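Local coordinates for homoserine dehydrogenase (Thermoplasma acidophilum, PDB 3ING), which probably catalyses the NADPH-dependent reduction of aspartate semialdehyde to homoserine, a shared step on the routes to threonine and methionine, at residues H126-S131 with K137-E142; N112-N117 with L318-V323; S153-S158 with N223-T228. All coordinates share one frame; numbering follows the deposited sequence.

Contact 1 of 3, residues H126-S131 with K137-E142; sequences HDIMDS and KYIRYE. With NA (sodium ion), chain B; EDO (1,2-ethanediol), chain H.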
# COMPACT_ATOMS: atom_id res chain seq x y z
N HIS A 126 15.18 20.56 4.59
CA HIS A 126 15.48 21.53 3.54
C HIS A 126 16.85 21.28 2.89
O HIS A 126 16.95 21.20 1.67
CB HIS A 126 15.40 22.97 4.07
CG HIS A 126 15.91 23.98 3.08
ND1 HIS A 126 15.11 24.52 2.09
CD2 HIS A 126 17.15 24.50 2.89
CE1 HIS A 126 15.83 25.34 1.35
NE2 HIS A 126 17.08 25.33 1.79
N ASP A 127 17.89 21.19 3.72
CA ASP A 127 19.23 21.01 3.19
C ASP A 127 19.39 19.66 2.55
O ASP A 127 20.03 19.54 1.51
CB ASP A 127 20.26 21.19 4.30
CG ASP A 127 20.32 22.61 4.81
OD1 ASP A 127 20.26 23.50 3.95
OD2 ASP A 127 20.40 22.82 6.04
N ILE A 128 18.80 18.63 3.14
CA ILE A 128 18.85 17.32 2.51
C ILE A 128 18.16 17.33 1.15
O ILE A 128 18.71 16.78 0.19
CB ILE A 128 18.24 16.24 3.40
CG1 ILE A 128 19.12 16.02 4.63
CG2 ILE A 128 18.01 14.94 2.56
CD1 ILE A 128 18.47 15.16 5.72
N MSE A 129 16.98 17.94 1.03
CA MSE A 129 16.28 17.90 -0.30
C MSE A 129 16.95 18.76 -1.33
O MSE A 129 16.95 18.44 -2.52
CB MSE A 129 14.82 18.27 -0.15
CG MSE A 129 14.12 17.33 0.80
SE MSE A 129 14.25 15.41 0.25
CE MSE A 129 13.30 14.64 1.70
N ASP A 130 17.55 19.85 -0.86
CA ASP A 130 18.32 20.72 -1.73
C ASP A 130 19.51 19.97 -2.33
O ASP A 130 19.79 20.08 -3.52
CB ASP A 130 18.82 21.90 -0.95
CG ASP A 130 19.54 22.90 -1.80
OD1 ASP A 130 19.19 23.05 -2.99
OD2 ASP A 130 20.46 23.54 -1.25
N SER A 131 20.23 19.24 -1.51
CA SER A 131 21.39 18.50 -2.00
C SER A 131 20.91 17.39 -2.95
O SER A 131 21.54 17.11 -3.98
CB SER A 131 22.19 17.96 -0.81
OG SER A 131 23.33 17.22 -1.23
N LYS A 137 19.45 13.31 -7.38
CA LYS A 137 19.35 12.02 -6.72
C LYS A 137 18.09 11.98 -5.93
O LYS A 137 17.35 12.99 -5.85
CB LYS A 137 20.54 11.74 -5.81
CG LYS A 137 21.85 11.81 -6.48
CD LYS A 137 22.02 10.71 -7.49
CE LYS A 137 23.36 10.78 -8.13
NZ LYS A 137 23.46 11.91 -9.09
N TYR A 138 17.82 10.80 -5.36
CA TYR A 138 16.61 10.54 -4.57
C TYR A 138 16.93 10.01 -3.21
O TYR A 138 18.00 9.44 -3.01
CB TYR A 138 15.75 9.47 -5.27
CG TYR A 138 15.30 9.87 -6.64
CD1 TYR A 138 14.20 10.70 -6.81
CD2 TYR A 138 15.99 9.48 -7.77
CE1 TYR A 138 13.77 11.09 -8.08
CE2 TYR A 138 15.57 9.88 -9.04
CZ TYR A 138 14.46 10.68 -9.18
OH TYR A 138 14.04 11.09 -10.43
N ILE A 139 15.98 10.20 -2.29
CA ILE A 139 16.02 9.60 -0.99
C ILE A 139 14.68 8.99 -0.67
O ILE A 139 13.63 9.60 -0.90
CB ILE A 139 16.44 10.63 0.12
CG1 ILE A 139 16.51 9.94 1.47
CG2 ILE A 139 15.52 11.91 0.12
CD1 ILE A 139 17.36 10.68 2.55
N ARG A 140 14.71 7.75 -0.16
CA ARG A 140 13.51 7.09 0.33
C ARG A 140 13.69 6.77 1.81
O ARG A 140 14.82 6.62 2.32
CB ARG A 140 13.12 5.86 -0.51
CG ARG A 140 12.76 6.16 -1.96
CD ARG A 140 12.12 4.89 -2.65
NE ARG A 140 10.82 4.61 -2.06
CZ ARG A 140 9.67 5.19 -2.43
NH1 ARG A 140 9.65 6.06 -3.41
NH2 ARG A 140 8.53 4.90 -1.81
N TYR A 141 12.55 6.71 2.50
CA TYR A 141 12.50 6.71 3.97
C TYR A 141 11.31 5.95 4.56
O TYR A 141 10.78 6.30 5.62
CB TYR A 141 12.61 8.16 4.44
CG TYR A 141 11.74 9.17 3.69
CD1 TYR A 141 10.41 9.37 4.06
CD2 TYR A 141 12.24 9.92 2.64
CE1 TYR A 141 9.61 10.30 3.39
CE2 TYR A 141 11.43 10.85 1.97
CZ TYR A 141 10.11 11.02 2.34
OH TYR A 141 9.30 11.94 1.69
N GLU A 142 10.93 4.86 3.91
CA GLU A 142 9.85 4.05 4.41
C GLU A 142 9.96 3.70 5.88
O GLU A 142 9.00 3.83 6.63
CB GLU A 142 9.76 2.74 3.64
CG GLU A 142 8.48 1.95 3.98
CD GLU A 142 7.25 2.72 3.55
OE1 GLU A 142 7.14 3.01 2.36
OE2 GLU A 142 6.43 3.05 4.43
NA NA B . 6.72 2.59 7.22
C1 EDO H . 15.81 14.09 -8.31
O1 EDO H . 16.66 14.97 -7.58
C2 EDO H . 15.38 14.75 -9.61
O2 EDO H . 16.16 14.22 -10.68

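Contact 2 of 3, residues N112-N117 with L318-V323; sequences NVVTAN and LLLSKV. With NDP (NADPH dihydro-nicotinamide-adenine-dinucleotide phosphate), chain C.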
# COMPACT_ATOMS: atom_id res chain seq x y z
N ASN A 112 22.03 7.28 -4.64
CA ASN A 112 20.77 7.64 -3.97
C ASN A 112 20.86 7.17 -2.54
O ASN A 112 21.85 6.52 -2.16
CB ASN A 112 19.55 7.02 -4.68
CG ASN A 112 19.37 7.53 -6.07
OD1 ASN A 112 19.32 8.75 -6.31
ND2 ASN A 112 19.25 6.61 -7.01
N VAL A 113 19.86 7.51 -1.72
CA VAL A 113 19.85 7.13 -0.34
C VAL A 113 18.57 6.48 0.10
O VAL A 113 17.48 6.88 -0.30
CB VAL A 113 20.12 8.39 0.58
CG1 VAL A 113 19.94 8.07 2.05
CG2 VAL A 113 21.54 8.91 0.34
N VAL A 114 18.71 5.46 0.95
CA VAL A 114 17.59 4.88 1.68
C VAL A 114 17.89 5.01 3.17
O VAL A 114 18.98 4.66 3.61
CB VAL A 114 17.40 3.41 1.36
CG1 VAL A 114 16.39 2.85 2.31
CG2 VAL A 114 16.99 3.22 -0.13
N THR A 115 16.94 5.52 3.95
CA THR A 115 17.19 5.67 5.36
C THR A 115 16.06 5.13 6.23
O THR A 115 14.88 5.26 5.92
CB THR A 115 17.49 7.15 5.72
OG1 THR A 115 17.92 7.26 7.11
CG2 THR A 115 16.25 8.06 5.47
N ALA A 116 16.47 4.54 7.34
CA ALA A 116 15.62 4.21 8.51
C ALA A 116 15.78 5.24 9.63
O ALA A 116 14.98 5.30 10.55
CB ALA A 116 16.03 2.79 9.08
N ASN A 117 16.85 6.02 9.54
CA ASN A 117 17.17 7.03 10.55
C ASN A 117 16.29 8.27 10.31
O ASN A 117 16.22 8.76 9.20
CB ASN A 117 18.69 7.30 10.48
CG ASN A 117 19.14 8.48 11.36
OD1 ASN A 117 18.43 9.43 11.49
ND2 ASN A 117 20.35 8.40 11.90
N LEU A 318 14.71 -1.84 -3.50
CA LEU A 318 14.18 -2.44 -4.72
C LEU A 318 13.39 -1.41 -5.52
O LEU A 318 13.49 -1.36 -6.75
CB LEU A 318 13.33 -3.66 -4.37
CG LEU A 318 14.17 -4.79 -3.77
CD1 LEU A 318 13.30 -5.99 -3.36
CD2 LEU A 318 15.26 -5.23 -4.78
N LEU A 319 12.66 -0.52 -4.84
CA LEU A 319 11.97 0.56 -5.58
C LEU A 319 12.98 1.44 -6.30
O LEU A 319 12.76 1.84 -7.45
CB LEU A 319 11.09 1.41 -4.66
CG LEU A 319 9.78 0.76 -4.14
CD1 LEU A 319 9.13 1.60 -3.03
CD2 LEU A 319 8.85 0.60 -5.36
N LEU A 320 14.11 1.74 -5.65
CA LEU A 320 15.12 2.59 -6.28
C LEU A 320 15.90 1.88 -7.39
O LEU A 320 16.46 2.53 -8.26
CB LEU A 320 16.06 3.18 -5.25
CG LEU A 320 15.50 4.37 -4.49
CD1 LEU A 320 16.35 4.70 -3.25
CD2 LEU A 320 15.44 5.58 -5.40
N SER A 321 15.91 0.55 -7.36
CA SER A 321 16.59 -0.21 -8.40
C SER A 321 15.94 0.03 -9.76
O SER A 321 16.62 -0.03 -10.78
CB SER A 321 16.60 -1.71 -8.09
OG SER A 321 15.34 -2.30 -8.31
N LYS A 322 14.64 0.34 -9.76
CA LYS A 322 13.89 0.54 -11.00
C LYS A 322 14.04 1.96 -11.58
O LYS A 322 13.56 2.21 -12.66
CB LYS A 322 12.40 0.22 -10.82
CG LYS A 322 12.10 -1.24 -10.54
CD LYS A 322 11.65 -1.50 -9.10
CE LYS A 322 10.16 -1.79 -9.00
NZ LYS A 322 9.86 -3.20 -9.38
N VAL A 323 14.70 2.89 -10.87
CA VAL A 323 14.90 4.24 -11.42
C VAL A 323 15.82 4.17 -12.65
O VAL A 323 16.89 3.54 -12.60
CB VAL A 323 15.49 5.25 -10.39
CG1 VAL A 323 15.70 6.63 -11.03
CG2 VAL A 323 14.60 5.39 -9.15
PA NDP C . 21.11 -0.02 16.93
O1A NDP C . 20.72 -1.40 17.27
O2A NDP C . 21.63 0.81 18.04
O5B NDP C . 22.23 -0.02 15.77
C5B NDP C . 22.90 1.12 15.29
C4B NDP C . 24.05 0.71 14.38
O4B NDP C . 24.81 1.82 13.97
C3B NDP C . 25.07 -0.17 15.12
O3B NDP C . 25.77 -1.00 14.20
C2B NDP C . 26.01 0.83 15.71
O2B NDP C . 27.28 0.33 16.00
C1B NDP C . 26.11 1.79 14.55
N9A NDP C . 26.50 3.14 14.91
C8A NDP C . 26.28 3.88 16.04
N7A NDP C . 26.80 5.13 15.84
C5A NDP C . 27.32 5.17 14.60
C6A NDP C . 27.97 6.19 13.94
N6A NDP C . 27.89 7.44 14.39
N1A NDP C . 28.38 5.91 12.69
C2A NDP C . 28.23 4.68 12.09
N3A NDP C . 27.57 3.65 12.73
C4A NDP C . 27.13 3.94 13.99
O3 NDP C . 19.87 0.74 16.24
PN NDP C . 18.63 0.05 15.48
O1N NDP C . 17.65 -0.44 16.48
O2N NDP C . 19.21 -0.89 14.47
O5D NDP C . 17.94 1.31 14.72
C5D NDP C . 18.69 1.85 13.63
C4D NDP C . 17.93 3.03 13.04
O4D NDP C . 16.69 2.55 12.58
C3D NDP C . 17.60 4.11 14.04
O3D NDP C . 17.83 5.43 13.53
C2D NDP C . 16.14 3.88 14.38
O2D NDP C . 15.48 5.05 14.78
C1D NDP C . 15.62 3.34 13.06
N1N NDP C . 14.39 2.58 13.19
C2N NDP C . 14.36 1.49 14.02
C3N NDP C . 13.18 0.82 14.33
C7N NDP C . 13.24 -0.43 15.11
O7N NDP C . 12.32 -1.40 14.78
N7N NDP C . 14.20 -0.67 15.99
C4N NDP C . 11.92 1.05 13.49
C5N NDP C . 12.07 2.24 12.59
C6N NDP C . 13.28 2.93 12.46
P2B NDP C . 27.54 -0.97 16.91
O1X NDP C . 29.03 -0.89 17.06
O2X NDP C . 26.93 -2.26 16.29
O3X NDP C . 26.82 -0.66 18.19

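Contact 3 of 3, residues S153-S158 with N223-T228; sequences SVLDYS and NHIFGT. With EDO (1,2-ethanediol), chain G; EDO (1,2-ethanediol), chain I.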
# COMPACT_ATOMS: atom_id res chain seq x y z
N SER A 153 5.25 4.09 0.63
CA SER A 153 5.06 3.35 -0.63
C SER A 153 3.56 3.38 -1.02
O SER A 153 3.20 3.38 -2.21
CB SER A 153 5.57 1.93 -0.48
OG SER A 153 4.99 1.18 0.60
N VAL A 154 2.70 3.38 0.01
CA VAL A 154 1.22 3.48 -0.19
C VAL A 154 0.86 4.87 -0.71
O VAL A 154 0.07 5.04 -1.67
CB VAL A 154 0.50 3.18 1.11
CG1 VAL A 154 -1.02 3.49 1.03
CG2 VAL A 154 0.77 1.71 1.54
N LEU A 155 1.43 5.87 -0.06
CA LEU A 155 1.18 7.26 -0.45
C LEU A 155 1.75 7.52 -1.84
O LEU A 155 1.13 8.24 -2.62
CB LEU A 155 1.77 8.23 0.57
CG LEU A 155 1.17 8.31 1.97
CD1 LEU A 155 1.97 9.21 2.83
CD2 LEU A 155 -0.25 8.79 1.93
N ASP A 156 2.89 6.90 -2.18
CA ASP A 156 3.51 7.11 -3.50
C ASP A 156 2.84 6.34 -4.64
O ASP A 156 2.80 6.80 -5.76
CB ASP A 156 4.99 6.69 -3.51
CG ASP A 156 5.90 7.65 -2.75
OD1 ASP A 156 5.46 8.77 -2.48
OD2 ASP A 156 7.07 7.28 -2.44
N TYR A 157 2.37 5.12 -4.40
CA TYR A 157 1.92 4.29 -5.51
C TYR A 157 0.51 3.72 -5.45
O TYR A 157 0.10 3.05 -6.41
CB TYR A 157 2.90 3.10 -5.67
CG TYR A 157 4.32 3.56 -5.85
CD1 TYR A 157 4.72 4.17 -7.03
CD2 TYR A 157 5.24 3.45 -4.82
CE1 TYR A 157 6.00 4.63 -7.18
CE2 TYR A 157 6.51 3.92 -4.97
CZ TYR A 157 6.90 4.48 -6.16
OH TYR A 157 8.19 4.95 -6.34
N SER A 158 -0.21 3.93 -4.35
CA SER A 158 -1.55 3.36 -4.18
C SER A 158 -2.68 4.39 -4.22
O SER A 158 -3.81 4.02 -4.50
CB SER A 158 -1.64 2.60 -2.86
OG SER A 158 -0.88 1.40 -2.87
N ASN A 223 5.88 17.05 6.21
CA ASN A 223 6.68 17.52 5.04
C ASN A 223 6.41 16.67 3.79
O ASN A 223 6.27 17.18 2.69
CB ASN A 223 8.19 17.55 5.34
CG ASN A 223 8.56 18.56 6.39
OD1 ASN A 223 7.78 19.45 6.73
ND2 ASN A 223 9.81 18.48 6.85
N HIS A 224 6.36 15.35 3.96
CA HIS A 224 6.00 14.49 2.86
C HIS A 224 4.59 14.78 2.28
O HIS A 224 4.44 14.93 1.10
CB HIS A 224 5.99 13.03 3.28
CG HIS A 224 5.73 12.10 2.14
ND1 HIS A 224 6.75 11.45 1.48
CD2 HIS A 224 4.59 11.75 1.50
CE1 HIS A 224 6.25 10.72 0.50
NE2 HIS A 224 4.95 10.89 0.48
N ILE A 225 3.57 14.82 3.12
CA ILE A 225 2.22 14.91 2.65
C ILE A 225 1.91 16.32 2.19
O ILE A 225 1.29 16.47 1.11
CB ILE A 225 1.23 14.49 3.72
CG1 ILE A 225 1.47 13.01 4.06
CG2 ILE A 225 -0.21 14.77 3.26
CD1 ILE A 225 0.75 12.50 5.30
N PHE A 226 2.28 17.34 2.98
CA PHE A 226 1.87 18.70 2.62
C PHE A 226 2.94 19.58 1.98
O PHE A 226 2.68 20.73 1.66
CB PHE A 226 1.24 19.37 3.84
CG PHE A 226 -0.04 18.70 4.27
CD1 PHE A 226 -1.17 18.81 3.48
CD2 PHE A 226 -0.10 17.94 5.41
CE1 PHE A 226 -2.35 18.18 3.85
CE2 PHE A 226 -1.29 17.31 5.79
CZ PHE A 226 -2.40 17.44 5.00
N GLY A 227 4.12 19.03 1.75
CA GLY A 227 5.13 19.77 1.03
C GLY A 227 5.78 20.89 1.80
O GLY A 227 6.34 21.82 1.21
N THR A 228 5.73 20.83 3.12
CA THR A 228 6.36 21.83 3.95
C THR A 228 7.80 21.41 4.22
O THR A 228 8.23 20.32 3.81
CB THR A 228 5.60 21.92 5.27
OG1 THR A 228 5.38 20.58 5.75
CG2 THR A 228 4.24 22.58 5.04
C1 EDO G . 9.69 9.26 -1.36
O1 EDO G . 8.62 8.54 -0.75
C2 EDO G . 9.15 10.47 -2.13
O2 EDO G . 7.82 10.30 -2.69
C1 EDO I . -1.87 16.35 -0.69
O1 EDO I . -2.36 17.03 0.51
C2 EDO I . -1.55 14.86 -0.50
O2 EDO I . -0.13 14.49 -0.47
O HOH W 1 3.45 10.47 -1.87

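Contact 1 of 3, residues H126-S131 with K137-E142
The selenium of Met-129, a selenomethionine, sits 3.7 Å from CG2 of Ile-139, and this meeting is the tightest part of the contact. The two side chains cross at about a right angle. Met-129 CG lies anti to the carbonyl carbon (chi1 -59°), and a bend at chi2 brings the end of the chain to the strand. A flexible, unbranched side chain suits this place because, so bent, it can lay its selenium on Ile-139 and its methyl near Tyr-141. That methyl, CE, goes on past Ile-139 to lie 4.2 Å from CE2 of Tyr-141, meeting the ring obliquely. Ile-128 adds a looser touch, its CG2 4.3 Å from CD1 of Ile-139. Leu-121, further back on the same helix, packs against Ile-128, Met-129 and Tyr-141, extending the apolar cluster along the helix.

Helix 119-135 and strand 139-140 are the last two elements of a beta-alpha-beta unit that starts at strand 112-115 in the Rossmann-type nucleotide-binding domain. The apolar residues lie where the helix covers the sheet.

Away from this packing the character changes. Asp-127, partly exposed on the same helix, pairs in a salt bridge with Lys-124 three residues earlier. The exposed Tyr-138 points away from the helix, and a 1,2-ethanediol, probably from the crystallisation liquor, lies over one face of its ring, C1 3.6 Å above the plane toward the rim. The same molecule donates from O1 to the backbone O of Lys-137 at 2.7 Å. In the other direction the strand leads inward to buried Glu-142, which binds the sodium ion through both its backbone O (2.7 Å) and OE2 (2.8 Å), with the carbonyls of Val-145, Ala-146 and Val-149 completing the site.

Contact 2 of 3, residues N112-N117 with L318-V323
Leu-320 reaches from the last turns of helix 306-321 to strand 112-115, and one methyl, CD1, does all the close touching. It lies 3.5 Å from CG2 of Val-114, the two side chains sliding past each other in opposite directions. The same CD1 is 3.8 Å from the backbone O of Val-113 and 4.2 Å from CB of Asn-112. Leu-320 has CG anti to its carbonyl carbon (chi1 -79°), which sends CD1 in to the strand, roughly crosswise to its run, while beta-branched Val-114 offers a compact methyl in return.

Behind this first shell, Leu-85 of the neighbouring strand 85-88 touches both Val-114 and Leu-320, and Arg-140 lies against Leu-320 from strand 139-140. Asn-112 has apolar CB on the leucine, while its OD1 accepts from the backbone N of Tyr-138, tying it to the chain just ahead of strand 139-140. Strand 112-115 runs parallel to its neighbours 85-88 and 139-140 in the Rossmann-type sheet: helix 306-321 covers the face of Val-114, whereas Val-113 points away, to Tyr-103, Ala-106 and Phe-107 of helix 97-108.

Beyond the strand the chain enters the NADPH pocket. Thr-115 OG1 accepts from the backbone N of Asn-117 at 2.9 Å, an ST turn whose N-H...O angle is only 132°, a bent bond. Ala-116 then brings its backbone O to 3.2 Å from C1D of the cofactor, and its small CB fits 3.6 Å from O4D. Asn-117 suits the following corner because its amide serves two ways: OD1 caps the backbone N of Ser-119, and ND2 bonds to Glu-99 and Thr-90. At the other end of the contact, Leu-160 of the second subunit packs on Leu-318, Leu-319 and Lys-322.

Contact 3 of 3, residues S153-S158 with N223-T228
Two helices of the homoserine dehydrogenase catalytic region, 152-157 and 212-226, meet here through a pair of side chains from each, Leu-155 and Asp-156 against His-224 and Ile-225. The apolar part rests on one methyl: Leu-155 CD1 lies 3.9 Å from CD2 of His-224 and 4.0 Å from CG1 of Ile-225, crossing the isoleucine at about a right angle.

The polar part runs along the rim of the imidazole. With CG anti to the backbone N (chi1 -175°), His-224 extends to the other helix, and Asp-156 OD1 stands in the ring plane at its edge, 3.6 Å from CE1. A water joins the pair, donating to Asp-156 OD1 at 2.7 Å and hydrogen-bonding His-224 NE2 at 2.8 Å. A histidine fits because its second nitrogen, ND1, can bond to Tyr-141 as well, so both ends fix the ring's rotation. The carboxylate also accepts from a 1,2-ethanediol, probably from the crystallisation liquor, through O2 to Asp-156 OD1 (2.8 Å) and O1 to Asp-156 OD2 (2.6 Å), and OD2 forms a salt bridge with Arg-140.

The antiparallel sheet packs against both helices, Leu-155 and Ile-225 touching Val-164 of strand 164-170 and Leu-155 also reaching Ile-289 of strand 286-291; on the dimer side, Ser-153 and Tyr-157 of helix 152-157 meet the second subunit.

Contacts 1 and 2 share the Rossmann sheet, their centres 11 Å apart, and are joined where Arg-140 O and Thr-115 N stand 2.9 Å apart. The centre of contact 3, in the other domain, lies 13 Å from that of contact 1 and 15 Å from that of contact 2. Polar links between contacts 1 and 3 include Tyr-141 OH to His-224 ND1 (2.6 Å) and Glu-142 OE1 to Ser-153 N (2.8 Å), besides the Arg-140 to Asp-156 salt bridge. In contact 2 the end of segment 112-117 (Ala-116, Asn-117) lines the NADPH pocket. The side chain of Tyr-141 stays about 10 Å from the cofactor and, like His-224's, from that of Lys-217, the predicted proton donor.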